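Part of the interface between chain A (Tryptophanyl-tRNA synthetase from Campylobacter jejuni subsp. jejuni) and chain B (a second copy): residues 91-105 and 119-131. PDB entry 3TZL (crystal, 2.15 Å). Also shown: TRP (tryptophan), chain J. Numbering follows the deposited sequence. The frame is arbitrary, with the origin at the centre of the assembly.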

# COMPACT_ATOMS: atom_id res chain seq x y z
N LEU A 91 3.43 -2.49 -5.65
CA LEU A 91 4.73 -3.07 -5.35
C LEU A 91 5.07 -2.84 -3.88
O LEU A 91 5.59 -3.72 -3.19
N TYR A 92 4.74 -1.64 -3.41
CA TYR A 92 4.76 -1.33 -1.98
C TYR A 92 4.12 -2.45 -1.13
O TYR A 92 4.78 -3.01 -0.25
N TRP A 93 2.87 -2.80 -1.41
CA TRP A 93 2.21 -3.90 -0.68
C TRP A 93 2.95 -5.25 -0.80
O TRP A 93 3.06 -6.01 0.15
N ILE A 94 3.43 -5.55 -2.00
CA ILE A 94 4.15 -6.79 -2.23
C ILE A 94 5.48 -6.80 -1.47
O ILE A 94 5.83 -7.79 -0.81
N LEU A 95 6.21 -5.70 -1.53
CA LEU A 95 7.46 -5.61 -0.79
C LEU A 95 7.27 -5.74 0.72
O LEU A 95 8.18 -6.22 1.41
N SER A 96 6.10 -5.36 1.25
CA SER A 96 5.88 -5.45 2.71
C SER A 96 5.91 -6.91 3.15
O SER A 96 6.10 -7.21 4.34
N GLN A 97 5.70 -7.83 2.22
CA GLN A 97 5.59 -9.23 2.62
C GLN A 97 6.99 -9.76 2.80
O GLN A 97 7.19 -10.81 3.39
N PHE A 98 7.97 -8.99 2.31
CA PHE A 98 9.36 -9.37 2.43
C PHE A 98 10.13 -8.56 3.45
O PHE A 98 11.32 -8.77 3.65
N THR A 99 9.45 -7.62 4.11
CA THR A 99 10.10 -6.71 5.04
C THR A 99 9.83 -7.12 6.48
O THR A 99 8.70 -7.03 6.95
N PRO A 100 10.88 -7.58 7.19
CA PRO A 100 10.78 -7.86 8.63
C PRO A 100 10.53 -6.56 9.38
O PRO A 100 11.15 -5.56 9.05
N MSE A 101 9.63 -6.58 10.36
CA MSE A 101 9.36 -5.40 11.17
C MSE A 101 10.64 -4.87 11.80
O MSE A 101 10.87 -3.66 11.82
N GLY A 102 11.48 -5.79 12.28
CA GLY A 102 12.77 -5.45 12.85
C GLY A 102 13.55 -4.41 12.07
O GLY A 102 14.09 -3.46 12.63
N LEU A 103 13.59 -4.59 10.76
CA LEU A 103 14.25 -3.68 9.84
C LEU A 103 13.68 -2.26 9.91
O LEU A 103 14.40 -1.29 9.69
N LEU A 104 12.39 -2.15 10.20
CA LEU A 104 11.70 -0.86 10.18
C LEU A 104 11.69 -0.21 11.56
O LEU A 104 11.71 1.02 11.67
N GLU A 105 11.63 -1.03 12.60
CA GLU A 105 11.68 -0.56 13.98
C GLU A 105 13.03 0.08 14.30
O GLU A 105 13.10 0.98 15.12
N SER B 119 9.01 -13.84 14.05
CA SER B 119 9.18 -12.48 13.55
C SER B 119 8.04 -12.16 12.59
O SER B 119 7.54 -13.03 11.87
N ALA B 120 7.61 -10.90 12.60
CA ALA B 120 6.49 -10.47 11.77
C ALA B 120 6.95 -9.56 10.63
O ALA B 120 7.83 -8.72 10.79
N SER B 121 6.35 -9.75 9.46
CA SER B 121 6.61 -8.89 8.32
C SER B 121 5.79 -7.63 8.49
O SER B 121 4.78 -7.61 9.21
N HIS B 122 6.23 -6.57 7.83
CA HIS B 122 5.45 -5.34 7.73
C HIS B 122 4.05 -5.64 7.20
O HIS B 122 3.06 -5.03 7.60
N GLY B 123 3.98 -6.60 6.28
CA GLY B 123 2.71 -7.00 5.69
C GLY B 123 1.71 -7.50 6.71
O GLY B 123 0.55 -7.11 6.67
N LEU B 124 2.15 -8.36 7.63
CA LEU B 124 1.30 -8.84 8.71
C LEU B 124 0.84 -7.71 9.62
O LEU B 124 -0.31 -7.66 10.01
N PHE B 125 1.77 -6.83 9.96
CA PHE B 125 1.51 -5.68 10.81
C PHE B 125 0.49 -4.73 10.16
O PHE B 125 -0.38 -4.17 10.83
N SER B 126 0.61 -4.56 8.84
CA SER B 126 -0.14 -3.54 8.12
C SER B 126 -1.49 -4.00 7.59
O SER B 126 -2.32 -3.18 7.21
N TYR B 127 -1.74 -5.30 7.54
CA TYR B 127 -2.98 -5.74 6.90
C TYR B 127 -4.31 -5.24 7.47
O TYR B 127 -5.26 -5.13 6.72
N PRO B 128 -4.39 -4.95 8.79
CA PRO B 128 -5.62 -4.30 9.27
C PRO B 128 -5.91 -2.97 8.58
O PRO B 128 -7.09 -2.60 8.50
N VAL B 129 -4.89 -2.26 8.11
CA VAL B 129 -5.13 -1.01 7.38
C VAL B 129 -5.69 -1.29 5.98
O VAL B 129 -6.58 -0.59 5.51
N LEU B 130 -5.17 -2.33 5.32
CA LEU B 130 -5.63 -2.65 3.98
C LEU B 130 -7.07 -3.12 4.09
O LEU B 130 -7.94 -2.73 3.29
N MSE B 131 -7.32 -3.96 5.09
CA MSE B 131 -8.68 -4.40 5.39
C MSE B 131 -9.60 -3.22 5.71
O MSE B 131 -10.78 -3.23 5.35

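Three residues, B:His122, A:Met101 and A:Trp93, have the most surface covered by the other stretch. Around them the backbones are joined by three hydrogen bonds: B:Gly123 N to A:Ser96 O (2.9 Å), B:His122 N to A:Thr99 O (2.7 Å) and A:Met101 N to B:Ala120 O (2.8 Å).

B:His122 points toward chain A with chi1 t. Its ND1 hydrogen-bonds A:Ser96 OG at 2.8 Å; either atom could be the donor. A:Ser96 also points toward its partner, with chi1 m. A:Tyr92 (chi1 t) brings its OH to 4.1 Å from B:His122 CE1, at the edge of the imidazole. A:Leu104 (m, t) points toward chain B and sets CD1 3.4 Å from B:His122 CD2.

A:Met101 is a selenomethionine. Its CA-to-CB bond runs sideways, but the m, m, m rotamer brings its end closer to chain B. The CE methyl sits over one face of B:Phe125 (chi1 t), 3.5 Å from CD1 of that ring. SE lies at the edge of the B:His122 ring, 4.2 Å from B:His122 CD2. A:Met101 CG lies 4.4 Å from B:Ala120 CB.

A:Trp93 (chi1 t) also starts sideways and reaches in with its indole. B:Leu130 (t, p) points toward it and lays CD2 over the six-membered ring, 3.8 Å from A:Trp93 CZ2. B:Tyr127 CB meets the indole edge, 3.9 Å from A:Trp93 CH2.

A:Gln97 points away, but its m, m rotamer returns OE1 to 3.4 Å from B:Gly123 CA. A CB on that glycine would clash with OE1. Water 1 donates to A:Gln97 OE1 (2.9 Å) and accepts from B:Ser121 OG (2.6 Å), bridging the chains. B:Ser121 OG also caps the helix, accepting from B:Leu124 N at 3.0 Å. The bound tryptophan lies outside this packing; its N is 3.5 Å from B:Met131 SE.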

# COMPACT_ATOMS: atom_id res chain seq x y z
CB LEU A 91 5.81 -2.48 -6.27
CG LEU A 91 7.24 -2.91 -5.95
CD1 LEU A 91 7.35 -4.41 -6.03
CD2 LEU A 91 8.23 -2.26 -6.90
CB TYR A 92 4.04 -0.01 -1.77
CG TYR A 92 3.69 0.35 -0.36
CD1 TYR A 92 4.66 0.40 0.64
CD2 TYR A 92 2.40 0.71 -0.04
CE1 TYR A 92 4.33 0.77 1.94
CE2 TYR A 92 2.06 1.07 1.22
CZ TYR A 92 3.02 1.10 2.22
OH TYR A 92 2.62 1.48 3.48
CB TRP A 93 0.77 -4.10 -1.17
CG TRP A 93 0.13 -5.34 -0.57
CD1 TRP A 93 -0.22 -6.49 -1.23
CD2 TRP A 93 -0.20 -5.56 0.82
NE1 TRP A 93 -0.77 -7.40 -0.35
CE2 TRP A 93 -0.77 -6.86 0.91
CE3 TRP A 93 -0.08 -4.78 1.98
CZ2 TRP A 93 -1.20 -7.40 2.13
CZ3 TRP A 93 -0.51 -5.31 3.18
CH2 TRP A 93 -1.07 -6.62 3.25
CB ILE A 94 4.39 -7.00 -3.73
CG1 ILE A 94 3.04 -7.29 -4.42
CG2 ILE A 94 5.46 -8.09 -4.01
CD1 ILE A 94 3.13 -7.32 -5.92
CB LEU A 95 8.21 -4.32 -1.11
CG LEU A 95 8.75 -4.20 -2.53
CD1 LEU A 95 9.48 -2.87 -2.68
CD2 LEU A 95 9.66 -5.39 -2.91
CB SER A 96 4.55 -4.84 3.15
OG SER A 96 4.49 -3.45 2.94
CB GLN A 97 4.80 -10.08 1.61
CG GLN A 97 3.49 -9.46 1.17
CD GLN A 97 2.66 -8.90 2.31
OE1 GLN A 97 2.59 -9.47 3.39
NE2 GLN A 97 2.01 -7.76 2.06
CB PHE A 98 10.04 -9.25 1.07
CG PHE A 98 9.53 -10.23 0.05
CD1 PHE A 98 10.15 -11.46 -0.11
CD2 PHE A 98 8.43 -9.91 -0.74
CE1 PHE A 98 9.69 -12.37 -1.05
CE2 PHE A 98 7.97 -10.81 -1.70
CZ PHE A 98 8.61 -12.04 -1.85
CB THR A 99 9.58 -5.26 4.86
OG1 THR A 99 9.60 -4.90 3.47
CG2 THR A 99 10.43 -4.27 5.68
CB PRO A 100 12.19 -8.36 8.98
CG PRO A 100 12.85 -8.69 7.66
CD PRO A 100 12.25 -7.76 6.68
CB MSE A 101 8.32 -5.70 12.25
CG MSE A 101 6.92 -5.78 11.69
SE MSE A 101 6.36 -3.97 11.24
CE MSE A 101 6.12 -3.35 13.07
CB LEU A 103 14.05 -4.19 8.41
CG LEU A 103 15.17 -4.05 7.40
CD1 LEU A 103 16.36 -4.85 7.87
CD2 LEU A 103 14.68 -4.57 6.06
CB LEU A 104 10.27 -1.01 9.67
CG LEU A 104 10.13 -1.48 8.22
CD1 LEU A 104 8.67 -1.71 7.87
CD2 LEU A 104 10.78 -0.47 7.29
CB GLU A 105 11.41 -1.70 14.95
CG GLU A 105 9.99 -2.20 14.91
CD GLU A 105 9.82 -3.53 15.61
OE1 GLU A 105 10.81 -4.28 15.71
OE2 GLU A 105 8.69 -3.82 16.06
CB SER B 119 10.54 -12.32 12.86
OG SER B 119 10.40 -11.85 11.53
CB ALA B 120 5.43 -9.78 12.63
CB SER B 121 6.18 -9.58 7.02
OG SER B 121 4.76 -9.70 6.97
CB HIS B 122 6.13 -4.38 6.78
CG HIS B 122 5.50 -3.03 6.72
ND1 HIS B 122 4.95 -2.51 5.57
CD2 HIS B 122 5.31 -2.10 7.68
CE1 HIS B 122 4.48 -1.31 5.81
NE2 HIS B 122 4.69 -1.02 7.08
CB LEU B 124 2.01 -9.89 9.57
CG LEU B 124 1.18 -10.42 10.75
CD1 LEU B 124 -0.10 -11.06 10.26
CD2 LEU B 124 1.97 -11.39 11.61
CB PHE B 125 2.83 -4.94 11.04
CG PHE B 125 2.74 -3.77 11.98
CD1 PHE B 125 2.64 -3.97 13.33
CD2 PHE B 125 2.79 -2.47 11.49
CE1 PHE B 125 2.57 -2.88 14.21
CE2 PHE B 125 2.72 -1.39 12.35
CZ PHE B 125 2.61 -1.60 13.72
CB SER B 126 0.68 -3.03 6.94
OG SER B 126 1.95 -2.58 7.37
CB TYR B 127 -2.99 -7.24 6.62
CG TYR B 127 -3.63 -8.11 7.66
CD1 TYR B 127 -5.01 -8.31 7.69
CD2 TYR B 127 -2.86 -8.79 8.58
CE1 TYR B 127 -5.59 -9.14 8.64
CE2 TYR B 127 -3.43 -9.61 9.54
CZ TYR B 127 -4.78 -9.79 9.56
OH TYR B 127 -5.31 -10.63 10.52
CB PRO B 128 -5.33 -4.04 10.75
CG PRO B 128 -4.36 -5.12 11.13
CD PRO B 128 -3.50 -5.31 9.92
CB VAL B 129 -3.84 -0.13 7.27
CG1 VAL B 129 -4.19 1.22 6.66
CG2 VAL B 129 -3.21 0.08 8.64
CB LEU B 130 -4.75 -3.71 3.33
CG LEU B 130 -5.25 -4.24 1.96
CD1 LEU B 130 -5.48 -3.11 0.95
CD2 LEU B 130 -4.26 -5.24 1.42
CB MSE B 131 -8.66 -5.35 6.58
CG MSE B 131 -10.03 -5.72 7.11
SE MSE B 131 -9.89 -7.41 8.13
CE MSE B 131 -11.78 -7.64 8.61
N TRP J . -9.39 -10.69 7.12
CA TRP J . -10.50 -11.50 6.60
C TRP J . -10.29 -12.97 6.93
O TRP J . -11.20 -13.80 6.77
CB TRP J . -10.65 -11.31 5.08
CG TRP J . -10.93 -9.89 4.71
CD1 TRP J . -10.09 -9.01 4.07
CD2 TRP J . -12.12 -9.16 5.02
NE1 TRP J . -10.70 -7.78 3.94
CE2 TRP J . -11.94 -7.84 4.52
CE3 TRP J . -13.31 -9.49 5.67
CZ2 TRP J . -12.93 -6.87 4.65
CZ3 TRP J . -14.29 -8.51 5.79
CH2 TRP J . -14.10 -7.22 5.28
OXT TRP J . -9.20 -13.35 7.37
O HOH W 1 4.03 -11.40 5.08
O HOH W 2 11.15 -8.80 12.38